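PDB 2R0X: possible flavin reductase from Haemophilus somnus 129PT, which probably binds FMN and may act as an NADPH-dependent flavin reductase. Local coordinates for residues Pro45-Asn55 against Gly127-Ile136. Residues are numbered along the deposited sequence; the frame is centred on the assembly and turned at random.
Sequences PPTLLVCINSN and GTHDILICKI. With ACT (acetate ion), chain B.
Ile52 CG2 nests against the isobutyl group of Leu132 on the inner face of a split barrel, the fold of this flavin reductase-like domain. Strands 46-53 and 129-136 are antiparallel barrel neighbours, joined by a ladder of backbone hydrogen bonds from Pro46-Ile136 to Ser54-Thr128.

On the face with Leu48, Val50 and Ile52, the bumps are staggered. Ile52 CG2 lies 3.9 Å from Leu132 CD1. In the Leu48 conformer described, CD1 lies against Cys134 CB at 3.6 Å. CD2 touches Ile136 CD1, the two side chains crossing at about a right angle. Chi1 of 60° tucks Leu48 CG between the backbone N and carbonyl carbon, and chi2 of 75° turns the methyls to these neighbours. Leu68 and Val70 of strand 67-72 and Phe62 of helix 59-65 cover this row.

On the other face, again for the conformers described, Leu49 CB lies between Ile131 CG2 and Ile133 CD1, and Ile133 CG2 abuts Thr47 CG2 at 3.8 Å. Ile131 also packs on Ile133 of the second subunit.

At the Asn53 end, Asp130, on the Ile52 face, is hydrogen-bonded through OD2 to Tyr59 and OD1 to His125. Asn53 CA sits over one face of the His129 ring, 3.6 Å above its plane. Asn53 OD1 accepts from Asn55 N, closing an Asx turn. An acetate, probably from the crystallisation liquor, bridges the pair: Asn53 ND2 donates to its OXT, and at the ring edge His129 NE2 donates to its O at 3.0 Å and 168°.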
loop_
_atom_site.group_PDB
_atom_site.type_symbol
_atom_site.label_atom_id
_atom_site.label_comp_id
_atom_site.label_asym_id
_atom_site.label_seq_id
_atom_site.Cartn_x
_atom_site.Cartn_y
_atom_site.Cartn_z
ATOM N N PRO A 45 -17.911 -0.642 -3.125
ATOM C CA PRO A 45 -17.748 -2.015 -2.659
ATOM C C PRO A 45 -16.273 -2.284 -2.378
ATOM O O PRO A 45 -15.442 -1.485 -2.702
ATOM C CB PRO A 45 -18.208 -2.805 -3.865
ATOM C CG PRO A 45 -17.750 -2.000 -5.010
ATOM C CD PRO A 45 -17.880 -0.590 -4.593
ATOM N N PRO A 46 -15.967 -3.434 -1.767
ATOM C CA PRO A 46 -14.584 -3.790 -1.541
ATOM C C PRO A 46 -13.743 -3.664 -2.805
ATOM O O PRO A 46 -14.049 -4.250 -3.848
ATOM C CB PRO A 46 -14.685 -5.234 -1.037
ATOM C CG PRO A 46 -15.952 -5.235 -0.266
ATOM C CD PRO A 46 -16.878 -4.429 -1.151
ATOM N N THR A 47 -12.695 -2.874 -2.687
ATOM C CA THR A 47 -11.851 -2.478 -3.777
ATOM C C THR A 47 -10.404 -2.343 -3.316
ATOM O O THR A 47 -10.146 -1.768 -2.253
ATOM C CB THR A 47 -12.302 -1.102 -4.342
ATOM O OG1 THR A 47 -13.659 -1.194 -4.744
ATOM C CG2 THR A 47 -11.515 -0.650 -5.601
ATOM N N LEU A 48 -9.473 -2.727 -4.156
ATOM C CA LEU A 48 -8.083 -2.517 -3.849
ATOM C C LEU A 48 -7.479 -1.874 -5.082
ATOM O O LEU A 48 -8.092 -1.817 -6.154
ATOM C CB LEU A 48 -7.452 -3.856 -3.439
ATOM C CG LEU A 48 -7.464 -5.007 -4.445
ATOM C CD1 LEU A 48 -6.449 -4.785 -5.527
ATOM C CD2 LEU A 48 -7.229 -6.338 -3.764
ATOM N N LEU A 49 -6.262 -1.378 -4.902
ATOM C CA LEU A 49 -5.469 -0.942 -6.034
ATOM C C LEU A 49 -4.165 -1.662 -6.085
ATOM O O LEU A 49 -3.663 -2.168 -5.077
ATOM C CB LEU A 49 -5.246 0.576 -6.017
ATOM C CG LEU A 49 -4.398 1.172 -4.874
ATOM C CD1 LEU A 49 -2.906 1.016 -5.113
ATOM C CD2 LEU A 49 -4.701 2.698 -4.634
ATOM N N VAL A 50 -3.664 -1.754 -7.309
ATOM C CA VAL A 50 -2.394 -2.357 -7.614
ATOM C C VAL A 50 -1.662 -1.382 -8.524
ATOM O O VAL A 50 -2.216 -0.960 -9.539
ATOM C CB VAL A 50 -2.571 -3.694 -8.374
ATOM C CG1 VAL A 50 -1.188 -4.262 -8.759
ATOM C CG2 VAL A 50 -3.374 -4.684 -7.528
ATOM N N CYS A 51 -0.422 -1.032 -8.184
ATOM C CA CYS A 51 0.402 -0.216 -9.066
ATOM C C CYS A 51 1.243 -1.148 -9.968
ATOM O O CYS A 51 1.729 -2.186 -9.520
ATOM C CB CYS A 51 1.266 0.763 -8.301
ATOM S SG CYS A 51 0.385 1.890 -7.275
ATOM N N ILE A 52 1.359 -0.797 -11.238
ATOM C CA ILE A 52 2.015 -1.633 -12.230
ATOM C C ILE A 52 2.870 -0.707 -13.081
ATOM O O ILE A 52 2.468 0.418 -13.432
ATOM C CB ILE A 52 1.011 -2.465 -13.076
ATOM C CG1 ILE A 52 1.735 -3.531 -13.909
ATOM C CG2 ILE A 52 0.106 -1.557 -13.878
ATOM C CD1 ILE A 52 0.774 -4.529 -14.570
ATOM N N ASN A 53 4.057 -1.199 -13.440
ATOM C CA ASN A 53 4.916 -0.499 -14.373
ATOM C C ASN A 53 4.339 -0.674 -15.775
ATOM O O ASN A 53 4.203 -1.801 -16.256
ATOM C CB ASN A 53 6.372 -0.999 -14.288
ATOM C CG ASN A 53 7.327 -0.097 -15.068
ATOM O OD1 ASN A 53 7.082 0.232 -16.209
ATOM N ND2 ASN A 53 8.426 0.306 -14.424
ATOM N N SER A 54 3.987 0.427 -16.428
ATOM C CA SER A 54 3.335 0.334 -17.731
ATOM C C SER A 54 4.262 -0.061 -18.861
ATOM O O SER A 54 3.817 -0.280 -19.976
ATOM C CB SER A 54 2.562 1.576 -18.089
ATOM O OG SER A 54 3.443 2.640 -18.185
ATOM N N ASN A 55 5.534 -0.206 -18.548
ATOM C CA ASN A 55 6.526 -0.667 -19.488
ATOM C C ASN A 55 6.896 -2.124 -19.277
ATOM O O ASN A 55 7.707 -2.658 -20.033
ATOM C CB ASN A 55 7.786 0.196 -19.367
ATOM C CG ASN A 55 7.470 1.672 -19.471
ATOM O OD1 ASN A 55 7.191 2.135 -20.566
ATOM N ND2 ASN A 55 7.412 2.402 -18.311
ATOM N N GLY A 127 2.557 8.492 -15.041
ATOM C CA GLY A 127 3.868 8.409 -15.650
ATOM C C GLY A 127 4.267 7.000 -16.072
ATOM O O GLY A 127 3.608 6.396 -16.896
ATOM N N THR A 128 5.380 6.512 -15.530
ATOM C CA THR A 128 5.859 5.175 -15.875
ATOM C C THR A 128 4.994 4.058 -15.268
ATOM O O THR A 128 5.186 2.903 -15.626
ATOM C CB THR A 128 7.288 4.946 -15.418
ATOM O OG1 THR A 128 7.337 5.125 -14.011
ATOM C CG2 THR A 128 8.247 5.895 -16.132
ATOM N N HIS A 129 4.104 4.393 -14.342
ATOM C CA HIS A 129 3.243 3.399 -13.721
ATOM C C HIS A 129 1.794 3.751 -13.958
ATOM O O HIS A 129 1.416 4.912 -14.198
ATOM C CB HIS A 129 3.531 3.280 -12.204
ATOM C CG HIS A 129 4.830 2.639 -11.913
ATOM N ND1 HIS A 129 6.041 3.201 -12.246
ATOM C CD2 HIS A 129 5.111 1.473 -11.303
ATOM C CE1 HIS A 129 7.020 2.399 -11.841
ATOM N NE2 HIS A 129 6.476 1.329 -11.303
ATOM N N ASP A 130 0.964 2.729 -13.834
ATOM C CA ASP A 130 -0.477 2.911 -13.789
ATOM C C ASP A 130 -0.973 2.414 -12.416
ATOM O O ASP A 130 -0.370 1.551 -11.775
ATOM C CB ASP A 130 -1.211 2.089 -14.850
ATOM C CG ASP A 130 -1.195 2.662 -16.237
ATOM O OD1 ASP A 130 -0.643 3.729 -16.459
ATOM O OD2 ASP A 130 -1.791 1.990 -17.128
ATOM N N ILE A 131 -2.100 2.987 -12.011
ATOM C CA ILE A 131 -2.875 2.516 -10.878
ATOM C C ILE A 131 -4.068 1.729 -11.435
ATOM O O ILE A 131 -4.876 2.255 -12.210
ATOM C CB ILE A 131 -3.384 3.641 -9.990
ATOM C CG1 ILE A 131 -2.231 4.530 -9.535
ATOM C CG2 ILE A 131 -4.153 3.099 -8.767
ATOM C CD1 ILE A 131 -2.715 5.828 -8.832
ATOM N N LEU A 132 -4.144 0.453 -11.062
ATOM C CA LEU A 132 -5.244 -0.424 -11.406
ATOM C C LEU A 132 -6.222 -0.419 -10.236
ATOM O O LEU A 132 -5.873 -0.822 -9.141
ATOM C CB LEU A 132 -4.753 -1.830 -11.705
ATOM C CG LEU A 132 -3.596 -1.999 -12.632
ATOM C CD1 LEU A 132 -3.131 -3.443 -12.758
ATOM C CD2 LEU A 132 -3.906 -1.431 -14.005
ATOM N N ILE A 133 -7.435 0.074 -10.494
ATOM C CA ILE A 133 -8.512 0.098 -9.513
ATOM C C ILE A 133 -9.288 -1.178 -9.668
ATOM O O ILE A 133 -9.773 -1.471 -10.767
ATOM C CB ILE A 133 -9.477 1.268 -9.745
ATOM C CG1 ILE A 133 -8.741 2.585 -9.605
ATOM C CG2 ILE A 133 -10.603 1.230 -8.773
ATOM C CD1 ILE A 133 -7.990 2.728 -8.332
ATOM N N CYS A 134 -9.394 -1.934 -8.584
ATOM C CA CYS A 134 -9.822 -3.332 -8.702
ATOM C C CYS A 134 -10.962 -3.662 -7.747
ATOM O O CYS A 134 -10.753 -3.808 -6.549
ATOM C CB CYS A 134 -8.624 -4.226 -8.376
ATOM S SG CYS A 134 -7.229 -4.038 -9.504
ATOM N N LYS A 135 -12.137 -3.883 -8.311
ATOM C CA LYS A 135 -13.279 -4.323 -7.546
ATOM C C LYS A 135 -13.078 -5.800 -7.211
ATOM O O LYS A 135 -12.866 -6.618 -8.098
ATOM C CB LYS A 135 -14.560 -4.146 -8.357
ATOM C CG LYS A 135 -15.775 -4.614 -7.620
ATOM C CD LYS A 135 -17.037 -4.592 -8.531
ATOM C CE LYS A 135 -18.194 -5.200 -7.863
ATOM N NZ LYS A 135 -19.334 -5.110 -8.837
ATOM N N ILE A 136 -13.213 -6.152 -5.953
ATOM C CA ILE A 136 -13.036 -7.541 -5.494
ATOM C C ILE A 136 -14.320 -8.318 -5.726
ATOM O O ILE A 136 -15.388 -7.917 -5.283
ATOM C CB ILE A 136 -12.623 -7.610 -4.015
ATOM C CG1 ILE A 136 -11.292 -6.844 -3.827
ATOM C CG2 ILE A 136 -12.525 -9.039 -3.545
ATOM C CD1 ILE A 136 -11.070 -6.459 -2.404
HETATM C C ACT B . 8.462 -1.512 -11.102
HETATM O O ACT B . 7.625 -1.272 -10.205
HETATM O OXT ACT B . 9.192 -0.566 -11.460
HETATM C CH3 ACT B . 8.548 -2.848 -11.767
HETATM O O HOH W 1 -16.427 -5.704 -4.262
HETATM O O HOH W 2 1.539 4.830 -17.622
#